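Local coordinates for glycosyl transferase (Staphylococcus aureus, PDB 5U02), which belongs to the TarS-like glycosyltransferases, here a chain with a helical linker region followed by two beta-rich C-terminal domains, at residues E32-N35 with R36-F40; D112-G116 with K117-Q121; T272-L276 with T277-S281. All coordinates share one frame; numbering follows the deposited sequence.

Contact 1 of 3, residues E32-N35 with R36-F40; sequences EFLN and RHFSF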
loop_
_atom_site.group_PDB
_atom_site.type_symbol
_atom_site.label_atom_id
_atom_site.label_comp_id
_atom_site.label_asym_id
_atom_site.label_seq_id
_atom_site.Cartn_x
_atom_site.Cartn_y
_atom_site.Cartn_z
ATOM N N GLU A 32 18.518 9.514 -37.100
ATOM C CA GLU A 32 18.055 8.130 -37.121
ATOM C C GLU A 32 19.210 7.155 -37.264
ATOM O O GLU A 32 19.111 6.010 -36.804
ATOM C CB GLU A 32 17.065 7.918 -38.266
ATOM C CG GLU A 32 15.952 8.960 -38.335
ATOM C CD GLU A 32 14.565 8.351 -38.215
ATOM O OE1 GLU A 32 14.347 7.583 -37.255
ATOM O OE2 GLU A 32 13.719 8.651 -39.082
ATOM N N PHE A 33 20.298 7.587 -37.900
ATOM C CA PHE A 33 21.463 6.729 -38.059
ATOM C C PHE A 33 22.072 6.353 -36.710
ATOM O O PHE A 33 22.415 5.185 -36.493
ATOM C CB PHE A 33 22.484 7.416 -38.973
ATOM C CG PHE A 33 23.871 6.851 -38.877
ATOM C CD1 PHE A 33 24.099 5.497 -39.055
ATOM C CD2 PHE A 33 24.951 7.683 -38.624
ATOM C CE1 PHE A 33 25.375 4.986 -38.963
ATOM C CE2 PHE A 33 26.232 7.177 -38.534
ATOM C CZ PHE A 33 26.446 5.828 -38.706
ATOM N N LEU A 34 22.208 7.307 -35.779
ATOM C CA LEU A 34 22.831 6.966 -34.504
ATOM C C LEU A 34 21.848 6.592 -33.411
ATOM O O LEU A 34 22.280 6.152 -32.340
ATOM C CB LEU A 34 23.730 8.085 -33.968
ATOM C CG LEU A 34 24.822 8.582 -34.909
ATOM C CD1 LEU A 34 24.351 9.702 -35.822
ATOM C CD2 LEU A 34 26.098 8.953 -34.168
ATOM N N ASN A 35 20.549 6.760 -33.619
ATOM C CA ASN A 35 19.626 6.098 -32.715
ATOM C C ASN A 35 19.789 4.592 -32.860
ATOM O O ASN A 35 19.874 3.855 -31.872
ATOM C CB ASN A 35 18.193 6.552 -33.004
ATOM C CG ASN A 35 17.967 8.021 -32.672
ATOM O OD1 ASN A 35 18.679 8.606 -31.852
ATOM N ND2 ASN A 35 16.972 8.623 -33.312
ATOM N N ARG A 36 19.920 4.129 -34.102
ATOM C CA ARG A 36 19.968 2.695 -34.355
ATOM C C ARG A 36 21.317 2.102 -33.977
ATOM O O ARG A 36 21.375 1.049 -33.329
ATOM C CB ARG A 36 19.673 2.411 -35.825
ATOM C CG ARG A 36 18.242 1.997 -36.179
ATOM C CD ARG A 36 18.343 1.008 -37.319
ATOM N NE ARG A 36 18.950 1.586 -38.499
ATOM C CZ ARG A 36 20.067 1.136 -39.049
ATOM N NH1 ARG A 36 20.708 0.130 -38.474
ATOM N NH2 ARG A 36 20.542 1.719 -40.159
ATOM N N HIS A 37 22.402 2.748 -34.415
ATOM C CA HIS A 37 23.752 2.238 -34.198
ATOM C C HIS A 37 24.069 2.095 -32.708
ATOM O O HIS A 37 24.673 1.103 -32.286
ATOM C CB HIS A 37 24.743 3.167 -34.907
ATOM C CG HIS A 37 26.155 3.060 -34.417
ATOM N ND1 HIS A 37 27.061 2.138 -34.899
ATOM C CD2 HIS A 37 26.821 3.786 -33.491
ATOM C CE1 HIS A 37 28.224 2.302 -34.291
ATOM N NE2 HIS A 37 28.103 3.294 -33.428
ATOM N N PHE A 38 23.694 3.093 -31.894
ATOM C CA PHE A 38 23.863 2.980 -30.446
ATOM C C PHE A 38 22.899 1.965 -29.843
ATOM O O PHE A 38 23.156 1.460 -28.746
ATOM C CB PHE A 38 23.683 4.348 -29.737
ATOM C CG PHE A 38 24.942 5.245 -29.706
ATOM C CD1 PHE A 38 25.236 6.112 -30.745
ATOM C CD2 PHE A 38 25.792 5.254 -28.610
ATOM C CE1 PHE A 38 26.355 6.921 -30.730
ATOM C CE2 PHE A 38 26.917 6.068 -28.590
ATOM C CZ PHE A 38 27.192 6.902 -29.654
ATOM N N SER A 39 21.799 1.654 -30.523
ATOM C CA SER A 39 20.844 0.693 -29.989
ATOM C C SER A 39 21.137 -0.735 -30.424
ATOM O O SER A 39 20.757 -1.676 -29.718
ATOM C CB SER A 39 19.419 1.070 -30.410
ATOM O OG SER A 39 18.998 2.270 -29.787
ATOM N N PHE A 40 21.814 -0.930 -31.559
ATOM C CA PHE A 40 21.912 -2.260 -32.145
ATOM C C PHE A 40 23.305 -2.618 -32.654
ATOM O O PHE A 40 23.433 -3.564 -33.441
ATOM C CB PHE A 40 20.891 -2.400 -33.283
ATOM C CG PHE A 40 19.524 -1.891 -32.924
ATOM C CD1 PHE A 40 18.758 -2.548 -31.978
ATOM C CD2 PHE A 40 19.018 -0.740 -33.510
ATOM C CE1 PHE A 40 17.508 -2.077 -31.628
ATOM C CE2 PHE A 40 17.766 -0.262 -33.166
ATOM C CZ PHE A 40 17.014 -0.930 -32.218
#

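Contact 2 of 3, residues D112-G116 with K117-Q121; sequences DIVDG and KLNIQ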
loop_
_atom_site.group_PDB
_atom_site.type_symbol
_atom_site.label_atom_id
_atom_site.label_comp_id
_atom_site.label_asym_id
_atom_site.label_seq_id
_atom_site.Cartn_x
_atom_site.Cartn_y
_atom_site.Cartn_z
ATOM N N ASP A 112 17.215 14.556 -10.361
ATOM C CA ASP A 112 15.829 14.739 -9.944
ATOM C C ASP A 112 14.974 14.691 -11.204
ATOM O O ASP A 112 15.484 14.791 -12.323
ATOM C CB ASP A 112 15.620 16.045 -9.171
ATOM C CG ASP A 112 16.299 17.223 -9.827
ATOM O OD1 ASP A 112 15.752 17.743 -10.823
ATOM O OD2 ASP A 112 17.375 17.635 -9.342
ATOM N N ILE A 113 13.662 14.525 -11.014
ATOM C CA ILE A 113 12.733 14.404 -12.133
ATOM C C ILE A 113 12.079 15.751 -12.391
ATOM O O ILE A 113 11.825 16.539 -11.471
ATOM C CB ILE A 113 11.664 13.311 -11.900
ATOM C CG1 ILE A 113 10.528 13.830 -11.014
ATOM C CG2 ILE A 113 12.294 12.064 -11.302
ATOM C CD1 ILE A 113 9.187 13.182 -11.296
ATOM N N VAL A 114 11.817 16.022 -13.669
ATOM C CA VAL A 114 11.136 17.234 -14.112
ATOM C C VAL A 114 10.280 16.869 -15.320
ATOM O O VAL A 114 10.794 16.370 -16.328
ATOM C CB VAL A 114 12.136 18.359 -14.447
ATOM C CG1 VAL A 114 11.448 19.482 -15.201
ATOM C CG2 VAL A 114 12.798 18.902 -13.181
ATOM N N ASP A 115 8.969 17.099 -15.215
ATOM C CA ASP A 115 8.002 16.755 -16.263
ATOM C C ASP A 115 8.036 15.268 -16.610
ATOM O O ASP A 115 7.831 14.890 -17.765
ATOM C CB ASP A 115 8.216 17.590 -17.532
ATOM C CG ASP A 115 8.098 19.079 -17.283
ATOM O OD1 ASP A 115 6.958 19.569 -17.148
ATOM O OD2 ASP A 115 9.143 19.757 -17.245
ATOM N N GLY A 116 8.285 14.411 -15.624
ATOM C CA GLY A 116 8.389 12.990 -15.899
ATOM C C GLY A 116 9.637 12.598 -16.656
ATOM O O GLY A 116 9.643 11.571 -17.343
ATOM N N LYS A 117 10.700 13.394 -16.552
ATOM C CA LYS A 117 11.957 13.120 -17.229
ATOM C C LYS A 117 13.107 13.436 -16.285
ATOM O O LYS A 117 12.964 14.212 -15.337
ATOM C CB LYS A 117 12.085 13.926 -18.528
ATOM C CG LYS A 117 11.679 13.148 -19.768
ATOM C CD LYS A 117 10.890 14.011 -20.740
ATOM C CE LYS A 117 11.604 15.318 -21.037
ATOM N NZ LYS A 117 10.693 16.305 -21.685
ATOM N N LEU A 118 14.256 12.826 -16.559
ATOM C CA LEU A 118 15.408 12.904 -15.670
ATOM C C LEU A 118 16.332 14.056 -16.045
ATOM O O LEU A 118 16.579 14.313 -17.227
ATOM C CB LEU A 118 16.190 11.590 -15.698
ATOM C CG LEU A 118 15.926 10.585 -14.574
ATOM C CD1 LEU A 118 14.446 10.492 -14.260
ATOM C CD2 LEU A 118 16.470 9.217 -14.955
ATOM N N ASN A 119 16.835 14.746 -15.024
ATOM C CA ASN A 119 17.953 15.675 -15.150
ATOM C C ASN A 119 19.092 15.132 -14.299
ATOM O O ASN A 119 18.953 15.018 -13.077
ATOM C CB ASN A 119 17.565 17.087 -14.706
ATOM C CG ASN A 119 16.420 17.660 -15.515
ATOM O OD1 ASN A 119 16.062 17.130 -16.566
ATOM N ND2 ASN A 119 15.844 18.755 -15.031
ATOM N N ILE A 120 20.211 14.795 -14.940
ATOM C CA ILE A 120 21.255 13.990 -14.315
ATOM C C ILE A 120 22.596 14.709 -14.396
ATOM O O ILE A 120 22.986 15.183 -15.469
ATOM C CB ILE A 120 21.367 12.603 -14.978
ATOM C CG1 ILE A 120 20.044 11.845 -14.879
ATOM C CG2 ILE A 120 22.491 11.805 -14.341
ATOM C CD1 ILE A 120 19.988 10.610 -15.753
ATOM N N GLN A 121 23.303 14.770 -13.266
ATOM C CA GLN A 121 24.730 15.068 -13.237
ATOM C C GLN A 121 25.444 13.798 -12.796
ATOM O O GLN A 121 25.202 13.301 -11.690
ATOM C CB GLN A 121 25.050 16.237 -12.300
ATOM C CG GLN A 121 26.551 16.371 -12.011
ATOM C CD GLN A 121 26.882 17.278 -10.820
ATOM O OE1 GLN A 121 26.303 17.146 -9.746
ATOM N NE2 GLN A 121 27.834 18.186 -11.008
#

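Contact 3 of 3, residues T272-L276 with T277-S281; sequences TAITL and TDSIS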
loop_
_atom_site.group_PDB
_atom_site.type_symbol
_atom_site.label_atom_id
_atom_site.label_comp_id
_atom_site.label_asym_id
_atom_site.label_seq_id
_atom_site.Cartn_x
_atom_site.Cartn_y
_atom_site.Cartn_z
ATOM N N THR A 272 -11.264 -22.048 -14.958
ATOM C CA THR A 272 -12.363 -22.757 -15.600
ATOM C C THR A 272 -12.961 -23.774 -14.637
ATOM O O THR A 272 -12.316 -24.220 -13.682
ATOM C CB THR A 272 -11.910 -23.450 -16.891
ATOM O OG1 THR A 272 -13.063 -23.811 -17.659
ATOM C CG2 THR A 272 -11.109 -24.705 -16.576
ATOM N N ALA A 273 -14.212 -24.140 -14.907
ATOM C CA ALA A 273 -14.945 -25.068 -14.059
ATOM C C ALA A 273 -14.424 -26.492 -14.214
ATOM O O ALA A 273 -13.884 -26.872 -15.255
ATOM C CB ALA A 273 -16.437 -25.032 -14.395
ATOM N N ILE A 274 -14.594 -27.285 -13.156
ATOM C CA ILE A 274 -14.278 -28.707 -13.171
ATOM C C ILE A 274 -15.378 -29.449 -12.426
ATOM O O ILE A 274 -16.207 -28.854 -11.733
ATOM C CB ILE A 274 -12.911 -29.031 -12.526
ATOM C CG1 ILE A 274 -12.919 -28.660 -11.043
ATOM C CG2 ILE A 274 -11.770 -28.327 -13.252
ATOM C CD1 ILE A 274 -11.690 -29.109 -10.309
ATOM N N THR A 275 -15.376 -30.767 -12.588
ATOM C CA THR A 275 -16.153 -31.677 -11.756
ATOM C C THR A 275 -15.166 -32.402 -10.850
ATOM O O THR A 275 -14.299 -33.136 -11.338
ATOM C CB THR A 275 -16.947 -32.667 -12.609
ATOM O OG1 THR A 275 -17.954 -31.957 -13.345
ATOM C CG2 THR A 275 -17.618 -33.711 -11.724
ATOM N N LEU A 276 -15.283 -32.176 -9.540
ATOM C CA LEU A 276 -14.243 -32.607 -8.608
ATOM C C LEU A 276 -13.936 -34.093 -8.753
ATOM O O LEU A 276 -12.767 -34.495 -8.813
ATOM C CB LEU A 276 -14.665 -32.279 -7.175
ATOM C CG LEU A 276 -13.642 -32.565 -6.076
ATOM C CD1 LEU A 276 -12.360 -31.792 -6.320
ATOM C CD2 LEU A 276 -14.221 -32.226 -4.712
ATOM N N THR A 277 -14.970 -34.926 -8.834
ATOM C CA THR A 277 -14.728 -36.360 -8.877
ATOM C C THR A 277 -14.181 -36.820 -10.227
ATOM O O THR A 277 -13.640 -37.927 -10.312
ATOM C CB THR A 277 -16.010 -37.114 -8.504
ATOM O OG1 THR A 277 -15.702 -38.489 -8.238
ATOM C CG2 THR A 277 -17.065 -37.009 -9.600
ATOM N N ASP A 278 -14.281 -35.992 -11.273
ATOM C CA ASP A 278 -13.621 -36.290 -12.541
ATOM C C ASP A 278 -12.152 -35.889 -12.555
ATOM O O ASP A 278 -11.394 -36.401 -13.385
ATOM C CB ASP A 278 -14.333 -35.580 -13.698
ATOM C CG ASP A 278 -15.606 -36.278 -14.109
ATOM O OD1 ASP A 278 -15.798 -37.441 -13.697
ATOM O OD2 ASP A 278 -16.411 -35.673 -14.845
ATOM N N SER A 279 -11.732 -34.987 -11.669
ATOM C CA SER A 279 -10.379 -34.449 -11.705
ATOM C C SER A 279 -9.490 -34.946 -10.581
ATOM O O SER A 279 -8.277 -35.035 -10.767
ATOM C CB SER A 279 -10.414 -32.917 -11.652
ATOM O OG SER A 279 -11.146 -32.388 -12.737
ATOM N N ILE A 280 -10.061 -35.255 -9.422
ATOM C CA ILE A 280 -9.296 -35.600 -8.231
ATOM C C ILE A 280 -9.965 -36.790 -7.567
ATOM O O ILE A 280 -11.174 -36.768 -7.318
ATOM C CB ILE A 280 -9.197 -34.411 -7.255
ATOM C CG1 ILE A 280 -8.435 -33.250 -7.906
ATOM C CG2 ILE A 280 -8.533 -34.832 -5.954
ATOM C CD1 ILE A 280 -8.380 -32.004 -7.067
ATOM N N SER A 281 -9.190 -37.834 -7.303
ATOM C CA SER A 281 -9.683 -38.995 -6.585
ATOM C C SER A 281 -9.292 -38.877 -5.120
ATOM O O SER A 281 -8.267 -38.280 -4.779
ATOM C CB SER A 281 -9.124 -40.293 -7.169
ATOM O OG SER A 281 -7.753 -40.436 -6.849
HETATM O O HOH W 1 -13.595 -31.699 -14.595
#

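Contact 1 of 3, residues E32-N35 with R36-F40
L34 and F38 lie side by side one helical turn apart and point the same way. The methyl CD2 of L34 meets CE1 of the F38 ring at 4.0 Å, and the leucine CB also rests near CD1 of that ring. CG of F38 sits beside its own backbone N (chi1 -84°), which brings the CD1 edge of the ring back along the helix to the carbonyl of the preceding turn. There L34 O lies at the ring edge, near its plane, 3.4 Å from CD1 of F38. The same oxygen accepts a weak bond from F38 N.

On another flank F33 and H37 meet more loosely: CE1 of the phenylalanine stands 4.5 Å from CB of the histidine, an oblique approach. Their backbones are tied more firmly, with H37 N donating to F33 O over 3.2 Å at 162°.

All of this belongs to the C-terminal part of helix 23-40, in the linker region. Its packing faces are covered by neighbouring helices: F33 and H37 touch M9 of helix 2-17, while L34 and F38 share I66 of helix 56-68.

The polar side of the turn is carried by N35 and S39. The hydroxyl of S39 folds back and donates to N35 O, OG lying 2.8 Å away and tilted 22° from the carbonyl plane. S39 N adds a weak bond to the same oxygen, so the serine holds it through both backbone and side chain. OD1 of N35 accepts from the backbone N of M78, outside the turn.

Contact 2 of 3, residues D112-G116 with K117-Q121
V114 and N119 meet obliquely on one face of a two-stranded ribbon, methyl CG2 of V114 lying 3.6 Å from ND2 of the asparagine. I113 and L118 cross on the other face, where CG2 of I113 touches CD1 of L118 at 4.0 Å. With chi1 at 81°, CG1 of I113 stands between the backbone N and the carbonyl carbon, which leaves the short CG2 branch to meet the leucine.

Behind these side chains is the backbone ladder. D112 and N119 form a hydrogen-bonded antiparallel pair, with N119 N to D112 O at 3.0 Å and a return bond from D112 N to N119 O. I113 and L118 are the non-hydrogen-bonded pair next to it. At the reversal V114 N reaches K117 O at 2.7 Å, and K117 N returns to V114 O from above the carbonyl plane. D115 and G116, both with positive phi, occupy the corners of this type I' turn, which closes a tight beta hairpin.

The amide of N119 is positioned from beyond the hairpin, since its OD1 accepts from G131 N. Strand 117-121 is the middle of a three-stranded antiparallel sheet, between 110-114 and 129-132, and L118 packs on I132 of the latter.

Contact 3 of 3, residues T272-L276 with T277-S281
L276 and I280 cross obliquely at the two ends of a short helical turn, and the leucine can be followed outward. Its CB and CG are near the backbone N of T277 simply because the chain links the two residues; the packing begins further out. With CG anti to its own backbone N (chi1 -175°), the side chain extends until CD1 of L276 meets CD1 of I280 at 4.1 Å. The leucine also touches F253 of strand 252-260, L246 of strand 245-249 and L355 near the chain end.

The carbonyl oxygen of L276 takes two backbone donors: I280 N at 2.9 Å, nearly along the carbonyl direction, and S279 N from above the carbonyl plane. T275 O likewise receives D278 N at 2.9 Å, besides a weak bond from S279 N.

Helix 276-279 is thus a single turn that carries the chain from strand 267-274 of one sheet into strand 280-285, an outermost strand, within this chain, of the next; both sheets are antiparallel. T275 holds the N-cap position, but its side chain makes no capping bond. Instead its methyl CG2 lies alongside CG2 of T277 at 4.0 Å, while CB and CG2 pass across OD2 of D278.

On the strand side, CB of I274 approaches OG of S279 at 3.8 Å. A water accepts from T275 N at 2.8 Å and also hydrogen-bonds to S279 OG, 3.2 Å away, bridging the start of the turn to its last helical residue.

All three contacts are local, each within one continuous piece of chain, and no two share a helix or strand. Contact 1 is a helix turn partly buried among the linker helices, where aromatic and aliphatic side chains do most of the packing. Contact 2 is a hairpin, also partly buried, held chiefly by its backbone ladder. Contact 3 is at the surface and joins two sheets, combining a carbonyl shared by two donors with a bridging water. Contacts 1 and 2 lie in the same part of the chain without touching, their centres about 23 Å apart, whereas the centre of contact 3 lies about 55 Å from each, across the centre of this elongated chain.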